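Local coordinates for protein computational Design of Enzyme (Synthetic construct, PDB 3TP4) that is a computationally designed enzyme on a glycosyl hydrolase family 26 TIM-barrel scaffold, probably built to carry a serine-containing catalytic triad with an activated nucleophile, at residues R171-N176 / Q194-F199; T200-R205 / D237-V242; T40-T45 / N77-L82. All coordinates share one frame; numbering follows the deposited sequence.

Interaction 1 of 3, residues R171-N176 / Q194-F199; sequences RPWHEN and QELYRF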
loop_
_atom_site.group_PDB
_atom_site.type_symbol
_atom_site.label_atom_id
_atom_site.label_comp_id
_atom_site.label_asym_id
_atom_site.label_seq_id
_atom_site.Cartn_x
_atom_site.Cartn_y
_atom_site.Cartn_z
ATOM N N ARG A 171 1.992 -2.258 1.051
ATOM C CA ARG A 171 0.998 -1.637 0.191
ATOM C C ARG A 171 0.259 -2.700 -0.607
ATOM O O ARG A 171 0.705 -3.098 -1.690
ATOM C CB ARG A 171 1.661 -0.656 -0.775
ATOM C CG ARG A 171 0.668 0.021 -1.702
ATOM C CD ARG A 171 1.356 0.978 -2.667
ATOM N NE ARG A 171 0.368 1.718 -3.447
ATOM C CZ ARG A 171 0.665 2.604 -4.391
ATOM N NH1 ARG A 171 1.940 2.883 -4.676
ATOM N NH2 ARG A 171 -0.317 3.209 -5.044
ATOM N N PRO A 172 -0.887 -3.156 -0.085
ATOM C CA PRO A 172 -1.589 -4.276 -0.731
ATOM C C PRO A 172 -2.518 -3.877 -1.888
ATOM O O PRO A 172 -3.454 -3.100 -1.700
ATOM C CB PRO A 172 -2.396 -4.887 0.421
ATOM C CG PRO A 172 -2.646 -3.754 1.352
ATOM C CD PRO A 172 -1.469 -2.799 1.223
ATOM N N TRP A 173 -2.238 -4.423 -3.071
ATOM C CA TRP A 173 -3.117 -4.343 -4.247
ATOM C C TRP A 173 -3.165 -2.973 -4.912
ATOM O O TRP A 173 -4.132 -2.215 -4.743
ATOM C CB TRP A 173 -4.529 -4.844 -3.906
ATOM C CG TRP A 173 -4.506 -6.086 -3.064
ATOM C CD1 TRP A 173 -5.140 -6.279 -1.869
ATOM C CD2 TRP A 173 -3.788 -7.298 -3.338
ATOM N NE1 TRP A 173 -4.860 -7.536 -1.384
ATOM C CE2 TRP A 173 -4.043 -8.186 -2.270
ATOM C CE3 TRP A 173 -2.972 -7.726 -4.389
ATOM C CZ2 TRP A 173 -3.505 -9.475 -2.222
ATOM C CZ3 TRP A 173 -2.419 -9.002 -4.332
ATOM C CH2 TRP A 173 -2.696 -9.863 -3.259
ATOM N N HIS A 174 -2.116 -2.660 -5.672
ATOM C CA HIS A 174 -2.058 -1.416 -6.429
ATOM C C HIS A 174 -1.691 -1.707 -7.895
ATOM O O HIS A 174 -1.053 -2.713 -8.202
ATOM C CB HIS A 174 -1.057 -0.433 -5.794
ATOM C CG HIS A 174 0.351 -0.944 -5.782
ATOM N ND1 HIS A 174 1.325 -0.463 -6.631
ATOM C CD2 HIS A 174 0.936 -1.926 -5.054
ATOM C CE1 HIS A 174 2.458 -1.109 -6.410
ATOM N NE2 HIS A 174 2.247 -2.005 -5.463
ATOM N N GLU A 175 -2.112 -0.811 -8.780
ATOM C CA GLU A 175 -1.971 -0.966 -10.226
ATOM C C GLU A 175 -0.583 -0.575 -10.689
ATOM O O GLU A 175 -0.114 0.519 -10.384
ATOM C CB GLU A 175 -3.009 -0.075 -10.912
ATOM C CG GLU A 175 -2.924 -0.019 -12.435
ATOM C CD GLU A 175 -3.004 -1.393 -13.088
ATOM O OE1 GLU A 175 -4.124 -1.888 -13.313
ATOM O OE2 GLU A 175 -1.943 -1.979 -13.365
ATOM N N ASN A 176 0.068 -1.449 -11.452
ATOM C CA ASN A 176 1.411 -1.153 -11.949
ATOM C C ASN A 176 1.495 -0.462 -13.313
ATOM O O ASN A 176 2.568 -0.056 -13.732
ATOM C CB ASN A 176 2.296 -2.395 -11.911
ATOM C CG ASN A 176 2.835 -2.671 -10.520
ATOM O OD1 ASN A 176 3.418 -1.788 -9.878
ATOM N ND2 ASN A 176 2.627 -3.888 -10.039
ATOM N N GLN A 194 -12.686 -2.258 -1.530
ATOM C CA GLN A 194 -12.636 -1.950 -0.107
ATOM C C GLN A 194 -12.705 -3.226 0.733
ATOM O O GLN A 194 -11.988 -3.357 1.721
ATOM C CB GLN A 194 -13.759 -0.978 0.274
ATOM C CG GLN A 194 -13.553 0.431 -0.269
ATOM C CD GLN A 194 -14.812 1.276 -0.206
ATOM O OE1 GLN A 194 -15.931 0.753 -0.231
ATOM N NE2 GLN A 194 -14.637 2.593 -0.128
ATOM N N GLU A 195 -13.555 -4.175 0.349
ATOM C CA GLU A 195 -13.631 -5.405 1.127
ATOM C C GLU A 195 -12.373 -6.243 0.951
ATOM O O GLU A 195 -11.946 -6.913 1.889
ATOM C CB GLU A 195 -14.893 -6.221 0.809
ATOM C CG GLU A 195 -16.177 -5.501 1.192
ATOM C CD GLU A 195 -16.176 -5.014 2.645
ATOM O OE1 GLU A 195 -15.647 -5.722 3.533
ATOM O OE2 GLU A 195 -16.710 -3.922 2.894
ATOM N N LEU A 196 -11.768 -6.195 -0.239
ATOM C CA LEU A 196 -10.522 -6.927 -0.476
ATOM C C LEU A 196 -9.418 -6.364 0.417
ATOM O O LEU A 196 -8.689 -7.113 1.068
ATOM C CB LEU A 196 -10.085 -6.831 -1.952
ATOM C CG LEU A 196 -8.629 -7.210 -2.272
ATOM C CD1 LEU A 196 -8.338 -8.656 -1.918
ATOM C CD2 LEU A 196 -8.260 -6.938 -3.751
ATOM N N TYR A 197 -9.293 -5.040 0.430
ATOM C CA TYR A 197 -8.249 -4.390 1.222
ATOM C C TYR A 197 -8.484 -4.696 2.706
ATOM O O TYR A 197 -7.543 -5.032 3.437
ATOM C CB TYR A 197 -8.254 -2.875 0.975
ATOM C CG TYR A 197 -7.045 -2.141 1.533
ATOM C CD1 TYR A 197 -6.921 -1.898 2.899
ATOM C CD2 TYR A 197 -6.044 -1.667 0.688
ATOM C CE1 TYR A 197 -5.810 -1.216 3.418
ATOM C CE2 TYR A 197 -4.934 -0.986 1.194
ATOM C CZ TYR A 197 -4.825 -0.768 2.557
ATOM O OH TYR A 197 -3.720 -0.106 3.056
ATOM N N ARG A 198 -9.735 -4.567 3.144
ATOM C CA ARG A 198 -10.080 -4.752 4.565
ATOM C C ARG A 198 -9.797 -6.183 5.015
ATOM O O ARG A 198 -9.194 -6.402 6.067
ATOM C CB ARG A 198 -11.541 -4.366 4.836
ATOM C CG ARG A 198 -11.803 -2.847 4.739
ATOM C CD ARG A 198 -13.276 -2.537 4.535
ATOM N NE ARG A 198 -13.522 -1.106 4.374
ATOM C CZ ARG A 198 -14.681 -0.588 3.964
ATOM N NH1 ARG A 198 -15.704 -1.375 3.660
ATOM N NH2 ARG A 198 -14.818 0.723 3.851
ATOM N N PHE A 199 -10.236 -7.156 4.217
ATOM C CA PHE A 199 -9.910 -8.553 4.495
ATOM C C PHE A 199 -8.412 -8.770 4.557
ATOM O O PHE A 199 -7.917 -9.479 5.421
ATOM C CB PHE A 199 -10.484 -9.489 3.435
ATOM C CG PHE A 199 -10.051 -10.919 3.606
ATOM C CD1 PHE A 199 -10.615 -11.712 4.597
ATOM C CD2 PHE A 199 -9.078 -11.472 2.782
ATOM C CE1 PHE A 199 -10.221 -13.027 4.763
ATOM C CE2 PHE A 199 -8.680 -12.791 2.935
ATOM C CZ PHE A 199 -9.243 -13.567 3.935
#

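Interaction 2 of 3, residues T200-R205 / D237-V242; sequences TVEYLR and DAFVDV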
loop_
_atom_site.group_PDB
_atom_site.type_symbol
_atom_site.label_atom_id
_atom_site.label_comp_id
_atom_site.label_asym_id
_atom_site.label_seq_id
_atom_site.Cartn_x
_atom_site.Cartn_y
_atom_site.Cartn_z
ATOM N N THR A 200 -7.684 -8.181 3.616
ATOM C CA THR A 200 -6.237 -8.342 3.595
ATOM C C THR A 200 -5.633 -7.905 4.931
ATOM O O THR A 200 -4.764 -8.594 5.504
ATOM C CB THR A 200 -5.608 -7.530 2.447
ATOM O OG1 THR A 200 -5.998 -8.096 1.187
ATOM C CG2 THR A 200 -4.084 -7.530 2.545
ATOM N N VAL A 201 -6.087 -6.753 5.418
ATOM C CA VAL A 201 -5.564 -6.210 6.666
ATOM C C VAL A 201 -5.953 -7.107 7.836
ATOM O O VAL A 201 -5.140 -7.418 8.700
ATOM C CB VAL A 201 -6.088 -4.796 6.941
ATOM C CG1 VAL A 201 -5.787 -4.413 8.378
ATOM C CG2 VAL A 201 -5.451 -3.780 5.985
ATOM N N GLU A 202 -7.209 -7.530 7.847
ATOM C CA GLU A 202 -7.730 -8.343 8.938
ATOM C C GLU A 202 -7.096 -9.741 8.953
ATOM O O GLU A 202 -6.702 -10.245 10.007
ATOM C CB GLU A 202 -9.263 -8.402 8.849
ATOM C CG GLU A 202 -9.898 -7.065 9.243
ATOM C CD GLU A 202 -11.281 -6.836 8.666
ATOM O OE1 GLU A 202 -11.756 -7.673 7.861
ATOM O OE2 GLU A 202 -11.895 -5.805 9.031
ATOM N N TYR A 203 -6.969 -10.358 7.785
ATOM C CA TYR A 203 -6.317 -11.665 7.714
ATOM C C TYR A 203 -4.878 -11.581 8.236
ATOM O O TYR A 203 -4.490 -12.342 9.120
ATOM C CB TYR A 203 -6.351 -12.252 6.297
ATOM C CG TYR A 203 -5.855 -13.688 6.252
ATOM C CD1 TYR A 203 -6.670 -14.728 6.671
ATOM C CD2 TYR A 203 -4.567 -13.998 5.821
ATOM C CE1 TYR A 203 -6.234 -16.045 6.646
ATOM C CE2 TYR A 203 -4.114 -15.316 5.787
ATOM C CZ TYR A 203 -4.964 -16.338 6.211
ATOM O OH TYR A 203 -4.561 -17.655 6.199
ATOM N N LEU A 204 -4.099 -10.636 7.721
ATOM C CA LEU A 204 -2.711 -10.492 8.163
ATOM C C LEU A 204 -2.601 -10.135 9.647
ATOM O O LEU A 204 -1.846 -10.763 10.387
ATOM C CB LEU A 204 -1.967 -9.452 7.315
ATOM C CG LEU A 204 -1.659 -9.849 5.861
ATOM C CD1 LEU A 204 -1.200 -8.652 5.066
ATOM C CD2 LEU A 204 -0.619 -10.990 5.757
ATOM N N ARG A 205 -3.342 -9.118 10.077
ATOM C CA ARG A 205 -3.216 -8.620 11.446
ATOM C C ARG A 205 -3.918 -9.531 12.453
ATOM O O ARG A 205 -3.317 -9.986 13.425
ATOM C CB ARG A 205 -3.780 -7.200 11.563
ATOM C CG ARG A 205 -3.822 -6.636 12.993
ATOM C CD ARG A 205 -4.675 -5.356 13.078
ATOM N NE ARG A 205 -6.083 -5.627 12.749
ATOM C CZ ARG A 205 -6.958 -4.720 12.308
ATOM N NH1 ARG A 205 -6.605 -3.448 12.145
ATOM N NH2 ARG A 205 -8.205 -5.086 12.028
ATOM N N ASP A 237 -10.405 4.815 7.532
ATOM C CA ASP A 237 -9.433 5.226 8.544
ATOM C C ASP A 237 -8.898 4.077 9.396
ATOM O O ASP A 237 -7.745 4.107 9.828
ATOM C CB ASP A 237 -10.027 6.283 9.473
ATOM C CG ASP A 237 -10.451 7.541 8.740
ATOM O OD1 ASP A 237 -10.066 7.731 7.568
ATOM O OD2 ASP A 237 -11.168 8.353 9.355
ATOM N N ALA A 238 -9.725 3.069 9.653
ATOM C CA ALA A 238 -9.289 1.952 10.490
ATOM C C ALA A 238 -8.355 1.009 9.746
ATOM O O ALA A 238 -7.873 0.032 10.314
ATOM C CB ALA A 238 -10.500 1.173 11.013
ATOM N N PHE A 239 -8.100 1.296 8.473
ATOM C CA PHE A 239 -7.401 0.336 7.615
ATOM C C PHE A 239 -6.136 0.849 6.928
ATOM O O PHE A 239 -5.349 0.053 6.418
ATOM C CB PHE A 239 -8.370 -0.218 6.564
ATOM C CG PHE A 239 -9.514 -0.976 7.163
ATOM C CD1 PHE A 239 -9.353 -2.293 7.544
ATOM C CD2 PHE A 239 -10.736 -0.358 7.382
ATOM C CE1 PHE A 239 -10.396 -3.003 8.130
ATOM C CE2 PHE A 239 -11.792 -1.058 7.958
ATOM C CZ PHE A 239 -11.616 -2.391 8.327
ATOM N N VAL A 240 -5.948 2.164 6.914
ATOM C CA VAL A 240 -4.830 2.783 6.200
ATOM C C VAL A 240 -3.970 3.645 7.136
ATOM O O VAL A 240 -4.508 4.478 7.869
ATOM C CB VAL A 240 -5.351 3.694 5.066
ATOM C CG1 VAL A 240 -4.187 4.404 4.366
ATOM C CG2 VAL A 240 -6.179 2.881 4.057
ATOM N N ASP A 241 -2.651 3.439 7.114
ATOM C CA ASP A 241 -1.716 4.297 7.858
ATOM C C ASP A 241 -1.107 5.403 6.982
ATOM O O ASP A 241 -0.870 6.521 7.450
ATOM C CB ASP A 241 -0.553 3.476 8.429
ATOM C CG ASP A 241 -0.985 2.482 9.500
ATOM O OD1 ASP A 241 -1.640 2.897 10.490
ATOM O OD2 ASP A 241 -0.650 1.282 9.344
ATOM N N VAL A 242 -0.839 5.073 5.721
ATOM C CA VAL A 242 -0.114 5.964 4.794
ATOM C C VAL A 242 -0.920 6.176 3.514
ATOM O O VAL A 242 -1.279 5.211 2.836
ATOM C CB VAL A 242 1.265 5.369 4.383
ATOM C CG1 VAL A 242 1.944 6.229 3.302
ATOM C CG2 VAL A 242 2.190 5.209 5.598
HETATM O O HOH W 1 -9.409 -2.478 11.461
#

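Interaction 3 of 3, residues T40-T45 / N77-L82; sequences TSSGLT and NQRPGL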
loop_
_atom_site.group_PDB
_atom_site.type_symbol
_atom_site.label_atom_id
_atom_site.label_comp_id
_atom_site.label_asym_id
_atom_site.label_seq_id
_atom_site.Cartn_x
_atom_site.Cartn_y
_atom_site.Cartn_z
ATOM N N THR A 40 18.926 -2.640 -4.539
ATOM C CA THR A 40 20.108 -3.482 -4.390
ATOM C C THR A 40 19.966 -4.821 -5.117
ATOM O O THR A 40 20.805 -5.703 -4.957
ATOM C CB THR A 40 20.462 -3.767 -2.908
ATOM O OG1 THR A 40 19.346 -4.375 -2.243
ATOM C CG2 THR A 40 20.863 -2.488 -2.173
ATOM N N SER A 41 18.917 -4.960 -5.921
ATOM C CA SER A 41 18.633 -6.224 -6.595
ATOM C C SER A 41 18.689 -6.106 -8.119
ATOM O O SER A 41 18.925 -7.091 -8.813
ATOM C CB SER A 41 17.276 -6.787 -6.140
ATOM O OG SER A 41 16.229 -5.844 -6.338
ATOM N N SER A 42 18.470 -4.898 -8.634
ATOM C CA SER A 42 18.596 -4.619 -10.065
ATOM C C SER A 42 19.436 -3.362 -10.253
ATOM O O SER A 42 19.110 -2.324 -9.692
ATOM C CB SER A 42 17.222 -4.396 -10.694
ATOM O OG SER A 42 16.340 -5.461 -10.388
ATOM N N GLY A 43 20.520 -3.456 -11.024
ATOM C CA GLY A 43 21.379 -2.307 -11.274
ATOM C C GLY A 43 22.073 -2.363 -12.625
ATOM O O GLY A 43 22.344 -3.447 -13.144
ATOM N N LEU A 44 22.360 -1.198 -13.196
ATOM C CA LEU A 44 23.109 -1.125 -14.450
ATOM C C LEU A 44 24.586 -0.882 -14.196
ATOM O O LEU A 44 25.402 -1.055 -15.094
ATOM C CB LEU A 44 22.583 -0.017 -15.363
ATOM C CG LEU A 44 21.073 0.181 -15.471
ATOM C CD1 LEU A 44 20.761 0.936 -16.746
ATOM C CD2 LEU A 44 20.358 -1.147 -15.455
ATOM N N THR A 45 24.940 -0.472 -12.983
ATOM C CA THR A 45 26.338 -0.150 -12.697
ATOM C C THR A 45 26.920 -1.088 -11.653
ATOM O O THR A 45 28.085 -0.968 -11.289
ATOM C CB THR A 45 26.508 1.291 -12.163
ATOM O OG1 THR A 45 26.008 1.367 -10.823
ATOM C CG2 THR A 45 25.778 2.280 -13.033
ATOM N N ASN A 77 9.487 -13.949 -9.803
ATOM C CA ASN A 77 9.313 -13.153 -11.016
ATOM C C ASN A 77 10.068 -11.819 -10.955
ATOM O O ASN A 77 9.885 -10.942 -11.805
ATOM C CB ASN A 77 7.828 -12.898 -11.294
ATOM C CG ASN A 77 7.030 -14.182 -11.450
ATOM O OD1 ASN A 77 7.592 -15.256 -11.655
ATOM N ND2 ASN A 77 5.707 -14.073 -11.362
ATOM N N GLN A 78 10.917 -11.678 -9.943
ATOM C CA GLN A 78 11.681 -10.458 -9.747
ATOM C C GLN A 78 12.835 -10.792 -8.818
ATOM O O GLN A 78 12.652 -11.467 -7.806
ATOM C CB GLN A 78 10.791 -9.362 -9.149
ATOM C CG GLN A 78 11.067 -7.965 -9.675
ATOM C CD GLN A 78 9.876 -7.028 -9.489
ATOM O OE1 GLN A 78 9.992 -5.952 -8.888
ATOM N NE2 GLN A 78 8.723 -7.434 -10.014
ATOM N N ARG A 79 14.037 -10.357 -9.180
ATOM C CA ARG A 79 15.198 -10.607 -8.340
ATOM C C ARG A 79 14.976 -9.943 -6.984
ATOM O O ARG A 79 14.303 -8.919 -6.897
ATOM C CB ARG A 79 16.458 -10.057 -9.011
ATOM C CG ARG A 79 16.714 -10.617 -10.409
ATOM C CD ARG A 79 17.981 -10.030 -11.024
ATOM N NE ARG A 79 17.810 -8.632 -11.420
ATOM C CZ ARG A 79 17.471 -8.235 -12.644
ATOM N NH1 ARG A 79 17.269 -9.129 -13.605
ATOM N NH2 ARG A 79 17.334 -6.943 -12.912
ATOM N N PRO A 80 15.552 -10.508 -5.919
ATOM C CA PRO A 80 16.471 -11.647 -5.887
ATOM C C PRO A 80 15.726 -12.974 -5.937
ATOM O O PRO A 80 16.315 -14.015 -5.641
ATOM C CB PRO A 80 17.139 -11.499 -4.524
ATOM C CG PRO A 80 16.051 -10.919 -3.663
ATOM C CD PRO A 80 15.291 -9.977 -4.569
ATOM N N GLY A 81 14.445 -12.927 -6.288
ATOM C CA GLY A 81 13.662 -14.136 -6.449
ATOM C C GLY A 81 14.051 -14.892 -7.706
ATOM O O GLY A 81 14.237 -14.298 -8.775
ATOM N N LEU A 82 14.171 -16.210 -7.566
ATOM C CA LEU A 82 14.495 -17.094 -8.677
ATOM C C LEU A 82 13.325 -18.026 -8.984
ATOM O O LEU A 82 12.778 -18.661 -8.082
ATOM C CB LEU A 82 15.744 -17.920 -8.345
ATOM C CG LEU A 82 17.004 -17.113 -8.026
ATOM C CD1 LEU A 82 18.113 -18.002 -7.470
ATOM C CD2 LEU A 82 17.476 -16.350 -9.259
HETATM O O HOH W 2 13.609 -6.330 -7.037
#

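Interaction 1 of 3, residues R171-N176 / Q194-F199
P172 presses its ring against Y197, and W173 takes L196 over one face, where strand 168-174 of the TIM barrel meets helix 190-207. That helix leads on to the parallel strand 213-217, so the contact lies within one beta-alpha-beta crossover of the barrel. The tight part is wholly apolar and has two halves. In the first, P172 CG comes to 3.6 Å from Y197 CE2; it meets the ring obliquely, 4.1 Å from the centroid of Y197, in an off-centre CH-pi contact. Y197 reaches it because its CG is anti to the backbone N (chi1 -169°), which turns the ring off the helix toward the proline. In the second half, L196 lies across the five-membered ring: CG approaches W173 CD1 at 3.6 Å, while CD2 stands over the face, 4.0 Å from the centroid of the W173 five-membered ring. The two side chains cross at about a right angle. With an alanine in place of Y197, P172 would probably lose its CH-pi partner and a gap would open between strand and helix.

The looser side takes no part in the packing. The chain changes direction at W173, and H174 to N176 lead away from the helix and are partly exposed. The other flank of the helix is polar but covered: R198 NH1 forms a salt bridge of 2.8 Å with E195 OE2, while E195 OE1 accepts a hydrogen bond from H376. L144 of helix 141-157 touches both W173 and L196, adding to the apolar cover of that pair. The one polar atom of the indole is also satisfied: W173 NE1 donates to T200 OG1, a turn farther along the helix.

Interaction 2 of 3, residues T200-R205 / D237-V242
F239 turns the edge of its ring, not a face, to the helix, and meets V201 and E202 there. E202 OE2 lies in the plane of the phenyl group, 3.3 Å from F239 CE1 and 3.5 Å from F239 CZ, and the carboxylate is turned 65° against the ring. The carboxylate oxygen thus faces the C-H rim, whose slight positive charge probably makes this in-plane approach electrostatically favourable. It gets there because E202 CG stands beside the backbone N (chi1 -72°) and the chain beyond CG is extended. The same OE2 accepts a hydrogen bond from H376 NE2, on strand 374-379 of the C-terminal beta-sheet; since H376 also bonds E195 through its other nitrogen, two carboxylates flank one imidazole, which would probably favour its charged form.

V201 meets a neighbouring part of the rim, its CB 4.2 Å from F239 CD1. Its CG2 branch packs at 3.9 Å on F239 O, a buried carbonyl for which the model offers no hydrogen-bond partner. The other methyl, V201 CG1, lies against one face of the R205 guanidinium. R205 bends at chi3 (64°) and brings its planar end near A238 O without reaching it directly. Water 1 bridges them, accepting from R205 NH2 at 2.9 Å and donating to A238 O at 3.2 Å, and it lies in the guanidinium plane. The main partner of R205 is a different carbonyl, V9 O, bound by NH1.

Around this contact, helix 190-207, an outer helix of the TIM barrel, rests on strand 213-217 through V201 and L204, both on Y215, and has helix 141-157 beside it at Y203 and L204. The loop 237-242 runs straight into the next parallel strand, 242-249, with the backbone of D241 already bonded to Y215 and V277.

Interaction 3 of 3, residues T40-T45 / N77-L82
R79 bends round to reach the backbone of S41, its NE donating to S41 O at 3.2 Å with an N-H...O angle of 154°. The carbonyl oxygen lies close to the guanidinium plane, but the donor stands somewhat tilted from the plane of the carbonyl. A kink at chi3 (-72°) brings the head group back to the 40-45 loop, where NH2 also comes to 3.1 Å from S42 OG and 3.4 Å from S42 CB. The second link is a water: S41 OG donates to water 2 at 2.8 Å, and the water in turn donates to R79 O at 2.7 Å. S41 is thus linked to R79 twice, directly through its carbonyl and through water by its hydroxyl, while its CB touches P80 CD at 4.1 Å.

In the next shell, the peptide before P80 is cis, and G81 N closes back on Q78 O at 2.8 Å; R79 and P80 thus form the corner of a type VI beta turn. This tight reversal presents R79 O to the water and the proline ring to S41. S41 O takes a further hydrogen bond from T49 OG1, and S42 OG is bonded to E323. Y97 of helix 87-104 backs both S41 and P80, with W69 of strand 66-70 also against S41. R79 itself is exposed to solvent.

The two loops follow strands 32-37 and 66-70, adjacent in the barrel. They lie at the C-terminal end of the strands, where TIM barrels keep their active sites, and S41 comes near S70, H37 and E320, whose geometry is consistent with the designed Ser-His-Glu triad.

How the interactions relate
Interactions 1 and 2 are buried and share helix 190-207: 171-176 meets one turn of it and 237-242 the next. They touch each other, P172 CB packing on T200 CG2 and Y197 CE1 on F239 O, so successive turns of the helix pack against strand 168-174 and the loop entering strand 242-249. Interaction 1 is purely apolar, whereas interaction 2 mixes a ring edge with a carboxylate and a water bridge. Interaction 3 lies about 25 Å from interaction 1 and 29 Å from interaction 2, centre to centre. Joining two loops in a partly buried place, it relies on an arginine, a backbone carbonyl and a water, with little apolar contact.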